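Long-range contact in partner of xrn-2 protein 1 (Caenorhabditis elegans, PDB 5FIR), which binds the exoribonuclease xrn-2 through its XTBD domain, stabilises it and enhances its activity, and so contributes to the turnover of mature microRNAs: residues A22-M30 / Q43-L54. Residues are numbered along the deposited sequence; the frame is centred on the assembly and turned at random.
Sequences AWELRKAFM and QCLSQLFINVTL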
ATOM      1  N   ALA B  22     -14.307  -2.056  27.232  1.00 95.42           N
ATOM      2  CA  ALA B  22     -12.983  -2.627  27.032  1.00 93.55           C
ATOM      3  C   ALA B  22     -11.916  -1.889  27.839  1.00 94.40           C
ATOM      4  O   ALA B  22     -10.846  -2.444  28.109  1.00 95.98           O
ATOM      5  CB  ALA B  22     -12.629  -2.616  25.548  1.00 94.96           C
ATOM      6  N   TRP B  23     -12.140  -0.621  28.167  1.00 91.56           N
ATOM      7  CA  TRP B  23     -11.147   0.057  28.980  1.00 89.84           C
ATOM      8  C   TRP B  23     -11.211  -0.442  30.409  1.00 85.92           C
ATOM      9  O   TRP B  23     -10.177  -0.633  31.056  1.00 83.70           O
ATOM     10  CB  TRP B  23     -11.340   1.563  28.953  1.00 97.27           C
ATOM     11  CG  TRP B  23     -10.559   2.233  30.041  1.00100.20           C
ATOM     12  CD1 TRP B  23     -11.039   3.054  31.012  1.00103.42           C
ATOM     13  CD2 TRP B  23      -9.147   2.132  30.263  1.00 94.48           C
ATOM     14  NE1 TRP B  23     -10.016   3.471  31.826  1.00103.73           N
ATOM     15  CE2 TRP B  23      -8.844   2.922  31.382  1.00 99.69           C
ATOM     16  CE3 TRP B  23      -8.116   1.444  29.629  1.00 86.28           C
ATOM     17  CZ2 TRP B  23      -7.556   3.049  31.872  1.00100.18           C
ATOM     18  CZ3 TRP B  23      -6.843   1.567  30.123  1.00 90.30           C
ATOM     19  CH2 TRP B  23      -6.569   2.366  31.226  1.00 96.41           C
ATOM     20  N   GLU B  24     -12.419  -0.637  30.929  1.00 91.47           N
ATOM     21  CA  GLU B  24     -12.529  -1.088  32.309  1.00100.11           C
ATOM     22  C   GLU B  24     -11.860  -2.445  32.495  1.00 91.32           C
ATOM     23  O   GLU B  24     -11.204  -2.686  33.513  1.00 98.34           O
ATOM     24  CB  GLU B  24     -14.002  -1.138  32.743  1.00113.02           C
ATOM     25  CG  GLU B  24     -14.684   0.235  32.949  1.00124.41           C
ATOM     26  CD  GLU B  24     -14.187   0.999  34.185  1.00130.90           C
ATOM     27  OE1 GLU B  24     -14.013   0.373  35.255  1.00132.26           O
ATOM     28  OE2 GLU B  24     -13.974   2.229  34.080  1.00132.89           O
ATOM     29  N   LEU B  25     -11.949  -3.321  31.500  1.00 78.39           N
ATOM     30  CA  LEU B  25     -11.264  -4.591  31.645  1.00 75.26           C
ATOM     31  C   LEU B  25      -9.759  -4.389  31.700  1.00 76.73           C
ATOM     32  O   LEU B  25      -9.079  -4.961  32.559  1.00 70.29           O
ATOM     33  CB  LEU B  25     -11.624  -5.510  30.488  1.00 79.29           C
ATOM     34  CG  LEU B  25     -12.216  -6.849  30.925  1.00 85.51           C
ATOM     35  CD1 LEU B  25     -13.720  -6.840  30.703  1.00 88.34           C
ATOM     36  CD2 LEU B  25     -11.538  -8.029  30.213  1.00 79.60           C
ATOM     37  N   ARG B  26      -9.223  -3.537  30.825  1.00 81.72           N
ATOM     38  CA  ARG B  26      -7.798  -3.226  30.882  1.00 80.69           C
ATOM     39  C   ARG B  26      -7.439  -2.513  32.180  1.00 80.21           C
ATOM     40  O   ARG B  26      -6.394  -2.794  32.777  1.00 81.73           O
ATOM     41  CB  ARG B  26      -7.380  -2.384  29.673  1.00 78.58           C
ATOM     42  CG  ARG B  26      -6.777  -3.174  28.531  1.00 73.96           C
ATOM     43  CD  ARG B  26      -5.455  -2.599  28.086  1.00 73.59           C
ATOM     44  NE  ARG B  26      -5.499  -1.175  27.774  1.00 73.89           N
ATOM     45  CZ  ARG B  26      -4.417  -0.398  27.781  1.00 75.23           C
ATOM     46  NH1 ARG B  26      -3.232  -0.935  28.067  1.00 72.06           N
ATOM     47  NH2 ARG B  26      -4.514   0.902  27.497  1.00 76.15           N
ATOM     48  N   LYS B  27      -8.287  -1.583  32.626  1.00 77.35           N
ATOM     49  CA  LYS B  27      -8.000  -0.863  33.861  1.00 76.70           C
ATOM     50  C   LYS B  27      -7.828  -1.836  35.024  1.00 77.43           C
ATOM     51  O   LYS B  27      -6.842  -1.769  35.774  1.00 75.53           O
ATOM     52  CB  LYS B  27      -9.116   0.141  34.166  1.00 75.65           C
ATOM     53  CG  LYS B  27      -8.761   1.089  35.309  1.00 86.38           C
ATOM     54  CD  LYS B  27      -9.978   1.820  35.904  1.00 93.44           C
ATOM     55  CE  LYS B  27     -10.480   2.970  35.055  1.00 97.14           C
ATOM     56  NZ  LYS B  27     -11.722   3.530  35.660  1.00 99.21           N
ATOM     57  N   ALA B  28      -8.776  -2.770  35.163  1.00 75.87           N
ATOM     58  CA  ALA B  28      -8.784  -3.688  36.298  1.00 82.51           C
ATOM     59  C   ALA B  28      -7.574  -4.620  36.300  1.00 89.67           C
ATOM     60  O   ALA B  28      -7.054  -4.976  37.366  1.00 95.36           O
ATOM     61  CB  ALA B  28     -10.086  -4.479  36.296  1.00 75.88           C
ATOM     62  N   PHE B  29      -7.137  -5.070  35.123  1.00 86.46           N
ATOM     63  CA  PHE B  29      -5.942  -5.898  35.066  1.00 83.27           C
ATOM     64  C   PHE B  29      -4.708  -5.105  35.471  1.00 89.43           C
ATOM     65  O   PHE B  29      -3.863  -5.599  36.231  1.00 97.33           O
ATOM     66  CB  PHE B  29      -5.784  -6.493  33.670  1.00 75.69           C
ATOM     67  CG  PHE B  29      -4.660  -7.474  33.548  1.00 76.75           C
ATOM     68  CD1 PHE B  29      -3.341  -7.047  33.534  1.00 82.42           C
ATOM     69  CD2 PHE B  29      -4.914  -8.814  33.426  1.00 76.39           C
ATOM     70  CE1 PHE B  29      -2.308  -7.943  33.417  1.00 86.59           C
ATOM     71  CE2 PHE B  29      -3.879  -9.716  33.300  1.00 82.97           C
ATOM     72  CZ  PHE B  29      -2.575  -9.281  33.296  1.00 85.22           C
HETATM   73  N   MSE B  30      -4.574  -3.890  34.965  1.00 85.57           N
HETATM   74  CA  MSE B  30      -3.425  -3.091  35.308  1.00 86.16           C
HETATM   75  C   MSE B  30      -3.451  -2.782  36.795  1.00 85.50           C
HETATM   76  O   MSE B  30      -2.398  -2.753  37.431  1.00 91.08           O
HETATM   77  CB  MSE B  30      -3.388  -1.818  34.479  1.00 94.08           C
HETATM   78  CG  MSE B  30      -3.474  -2.095  33.017  1.00106.33           C
HETATM   79 SE   MSE B  30      -2.836  -0.671  31.875  1.00130.87          SE
HETATM   80  CE  MSE B  30      -0.908  -0.682  32.236  1.00125.09           C
ATOM     81  N   GLN B  43       2.092  -2.906  30.717  1.00 80.81           N
ATOM     82  CA  GLN B  43       1.481  -2.595  29.432  1.00 79.11           C
ATOM     83  C   GLN B  43       1.391  -3.828  28.558  1.00 80.24           C
ATOM     84  O   GLN B  43       0.337  -4.132  27.986  1.00 80.52           O
ATOM     85  CB  GLN B  43       2.301  -1.541  28.707  1.00 82.78           C
ATOM     86  CG  GLN B  43       2.210  -0.183  29.266  1.00 88.09           C
ATOM     87  CD  GLN B  43       2.930   0.787  28.396  1.00 93.73           C
ATOM     88  OE1 GLN B  43       3.900   1.400  28.822  1.00102.53           O
ATOM     89  NE2 GLN B  43       2.465   0.938  27.154  1.00 91.13           N
ATOM     90  N   CYS B  44       2.505  -4.554  28.452  1.00 78.48           N
ATOM     91  CA  CYS B  44       2.537  -5.724  27.595  1.00 72.05           C
ATOM     92  C   CYS B  44       1.552  -6.750  28.104  1.00 76.01           C
ATOM     93  O   CYS B  44       0.664  -7.200  27.372  1.00 75.85           O
ATOM     94  CB  CYS B  44       3.942  -6.296  27.556  1.00 77.56           C
ATOM     95  SG  CYS B  44       4.019  -7.867  26.725  1.00 93.31           S
ATOM     96  N   LEU B  45       1.681  -7.104  29.380  1.00 82.34           N
ATOM     97  CA  LEU B  45       0.827  -8.122  29.965  1.00 74.72           C
ATOM     98  C   LEU B  45      -0.631  -7.699  29.935  1.00 77.70           C
ATOM     99  O   LEU B  45      -1.515  -8.523  29.689  1.00 79.07           O
ATOM    100  CB  LEU B  45       1.280  -8.392  31.384  1.00 71.17           C
ATOM    101  CG  LEU B  45       2.660  -9.008  31.418  1.00 75.94           C
ATOM    102  CD1 LEU B  45       3.290  -8.806  32.774  1.00 80.05           C
ATOM    103  CD2 LEU B  45       2.497 -10.468  31.119  1.00 83.03           C
ATOM    104  N   SER B  46      -0.907  -6.411  30.131  1.00 77.90           N
ATOM    105  CA  SER B  46      -2.303  -6.001  30.106  1.00 75.34           C
ATOM    106  C   SER B  46      -2.868  -6.125  28.703  1.00 78.06           C
ATOM    107  O   SER B  46      -4.005  -6.584  28.514  1.00 72.66           O
ATOM    108  CB  SER B  46      -2.457  -4.569  30.610  1.00 69.99           C
ATOM    109  OG  SER B  46      -2.097  -3.603  29.647  1.00 69.01           O
ATOM    110  N   GLN B  47      -2.082  -5.734  27.702  1.00 79.90           N
ATOM    111  CA  GLN B  47      -2.530  -5.905  26.328  1.00 82.27           C
ATOM    112  C   GLN B  47      -2.647  -7.375  25.967  1.00 80.38           C
ATOM    113  O   GLN B  47      -3.558  -7.782  25.236  1.00 81.46           O
ATOM    114  CB  GLN B  47      -1.594  -5.174  25.387  1.00 82.81           C
ATOM    115  CG  GLN B  47      -1.991  -3.754  25.258  1.00 84.99           C
ATOM    116  CD  GLN B  47      -3.318  -3.655  24.568  1.00 80.39           C
ATOM    117  OE1 GLN B  47      -4.211  -2.940  25.019  1.00 73.33           O
ATOM    118  NE2 GLN B  47      -3.481  -4.421  23.493  1.00 80.77           N
ATOM    119  N   LEU B  48      -1.742  -8.183  26.489  1.00 74.72           N
ATOM    120  CA  LEU B  48      -1.807  -9.610  26.248  1.00 73.21           C
ATOM    121  C   LEU B  48      -3.122 -10.173  26.765  1.00 75.26           C
ATOM    122  O   LEU B  48      -3.804 -10.939  26.073  1.00 72.39           O
ATOM    123  CB  LEU B  48      -0.597 -10.229  26.927  1.00 76.06           C
ATOM    124  CG  LEU B  48      -0.055 -11.595  26.636  1.00 76.10           C
ATOM    125  CD1 LEU B  48       0.249 -11.682  25.176  1.00 72.14           C
ATOM    126  CD2 LEU B  48       1.228 -11.606  27.392  1.00 82.57           C
ATOM    127  N   PHE B  49      -3.536  -9.725  27.950  1.00 80.74           N
ATOM    128  CA  PHE B  49      -4.779 -10.191  28.556  1.00 74.67           C
ATOM    129  C   PHE B  49      -5.972  -9.868  27.676  1.00 74.55           C
ATOM    130  O   PHE B  49      -6.724 -10.762  27.288  1.00 74.54           O
ATOM    131  CB  PHE B  49      -4.934  -9.564  29.940  1.00 69.51           C
ATOM    132  CG  PHE B  49      -6.282  -9.764  30.568  1.00 71.04           C
ATOM    133  CD1 PHE B  49      -6.765 -11.048  30.828  1.00 78.81           C
ATOM    134  CD2 PHE B  49      -7.031  -8.676  30.990  1.00 68.47           C
ATOM    135  CE1 PHE B  49      -7.993 -11.246  31.441  1.00 77.43           C
ATOM    136  CE2 PHE B  49      -8.255  -8.860  31.607  1.00 74.42           C
ATOM    137  CZ  PHE B  49      -8.738 -10.150  31.836  1.00 77.75           C
ATOM    138  N   ILE B  50      -6.142  -8.600  27.298  1.00 75.82           N
ATOM    139  CA  ILE B  50      -7.332  -8.304  26.512  1.00 77.48           C
ATOM    140  C   ILE B  50      -7.197  -8.760  25.076  1.00 75.80           C
ATOM    141  O   ILE B  50      -8.203  -8.837  24.370  1.00 79.41           O
ATOM    142  CB  ILE B  50      -7.751  -6.830  26.525  1.00 72.16           C
ATOM    143  CG1 ILE B  50      -6.735  -5.982  25.863  1.00 66.19           C
ATOM    144  CG2 ILE B  50      -8.002  -6.321  27.920  1.00 77.15           C
ATOM    145  CD1 ILE B  50      -7.373  -4.698  25.550  1.00 78.31           C
ATOM    146  N   ASN B  51      -5.996  -9.045  24.594  1.00 73.60           N
ATOM    147  CA  ASN B  51      -5.954  -9.651  23.271  1.00 70.82           C
ATOM    148  C   ASN B  51      -6.527 -11.054  23.289  1.00 75.75           C
ATOM    149  O   ASN B  51      -7.178 -11.465  22.319  1.00 75.71           O
ATOM    150  CB  ASN B  51      -4.532  -9.686  22.722  1.00 63.56           C
ATOM    151  CG  ASN B  51      -4.076  -8.346  22.249  1.00 66.76           C
ATOM    152  OD1 ASN B  51      -4.885  -7.419  22.127  1.00 65.83           O
ATOM    153  ND2 ASN B  51      -2.778  -8.219  21.970  1.00 71.42           N
ATOM    154  N   VAL B  52      -6.335 -11.782  24.394  1.00 76.02           N
ATOM    155  CA  VAL B  52      -6.801 -13.164  24.461  1.00 77.72           C
ATOM    156  C   VAL B  52      -8.295 -13.220  24.748  1.00 77.13           C
ATOM    157  O   VAL B  52      -9.032 -13.962  24.094  1.00 78.36           O
ATOM    158  CB  VAL B  52      -6.009 -13.965  25.504  1.00 77.03           C
ATOM    159  CG1 VAL B  52      -6.406 -15.415  25.402  1.00 71.46           C
ATOM    160  CG2 VAL B  52      -4.532 -13.810  25.274  1.00 78.82           C
ATOM    161  N   THR B  53      -8.755 -12.481  25.760  1.00 78.82           N
ATOM    162  CA  THR B  53     -10.156 -12.555  26.166  1.00 81.43           C
ATOM    163  C   THR B  53     -11.059 -11.803  25.187  1.00 85.49           C
ATOM    164  O   THR B  53     -12.166 -12.256  24.895  1.00 90.99           O
ATOM    165  CB  THR B  53     -10.341 -12.005  27.589  1.00 81.93           C
ATOM    166  OG1 THR B  53      -9.766 -10.700  27.674  1.00 91.55           O
ATOM    167  CG2 THR B  53      -9.657 -12.898  28.624  1.00 72.13           C
ATOM    168  N   LEU B  54     -10.613 -10.663  24.663  1.00 82.95           N
ATOM    169  CA  LEU B  54     -11.483  -9.856  23.808  1.00 80.61           C
ATOM    170  C   LEU B  54     -11.317 -10.169  22.321  1.00 82.44           C
ATOM    171  O   LEU B  54     -12.311 -10.330  21.606  1.00 85.79           O
ATOM    172  CB  LEU B  54     -11.248  -8.362  24.078  1.00 74.17           C
ATOM    173  CG  LEU B  54     -12.135  -7.752  25.175  1.00 74.54           C
ATOM    174  CD1 LEU B  54     -12.074  -8.546  26.473  1.00 75.80           C
ATOM    175  CD2 LEU B  54     -11.757  -6.303  25.436  1.00 72.08           C
TER
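Met30 and Ser46, with CA atoms 6.1 Å apart, mark the close end of two helical segments, 22-30 and 43-54, which run broadly antiparallel at 136° with axes 9.4 Å apart at closest approach. Here helix 20-33 packs on helix 39-55 near the centre of the XTBD, the domain needed for interaction with xrn-2. Phe29 reaches across with CG anti to its backbone N (chi1 -174°), which lays its ring against Phe49. The ring planes are tilted 26° from each other, but the offset is large and little of one ring lies over the other; CB of Phe49 sits over the Phe29 face instead, a CH-pi contact 3.9 Å from the ring centroid. CD1 of Phe29 also rests 3.7 Å from CA of Ser46. Farther along, Leu25 CD2 bridges Phe49 CE2 and Leu54 CD1, and CB of Ala22 meets CD2 of Leu54. On the other flank, Arg26 bends at chi2 and chi3, packing its CG against CG2 and CD1 of Ile50. Its guanidinium lies with Gln47 OE1 over one face, while Arg26 NH1 makes a weak hydrogen bond, 3.3 Å, to Ser46 OG near the group's plane. Ser46 OG also donates to Gln43 O, 3.0 Å away. Ile67 and Met70 of helix 61-71 pack on Phe29, while a chain of another protein, consistent with xrn-2, touches Gln43 and Gln47. The chemistry is thus mainly apolar, flanked by one buried arginine whose charge is answered chiefly by Glu18, outside the helix pair.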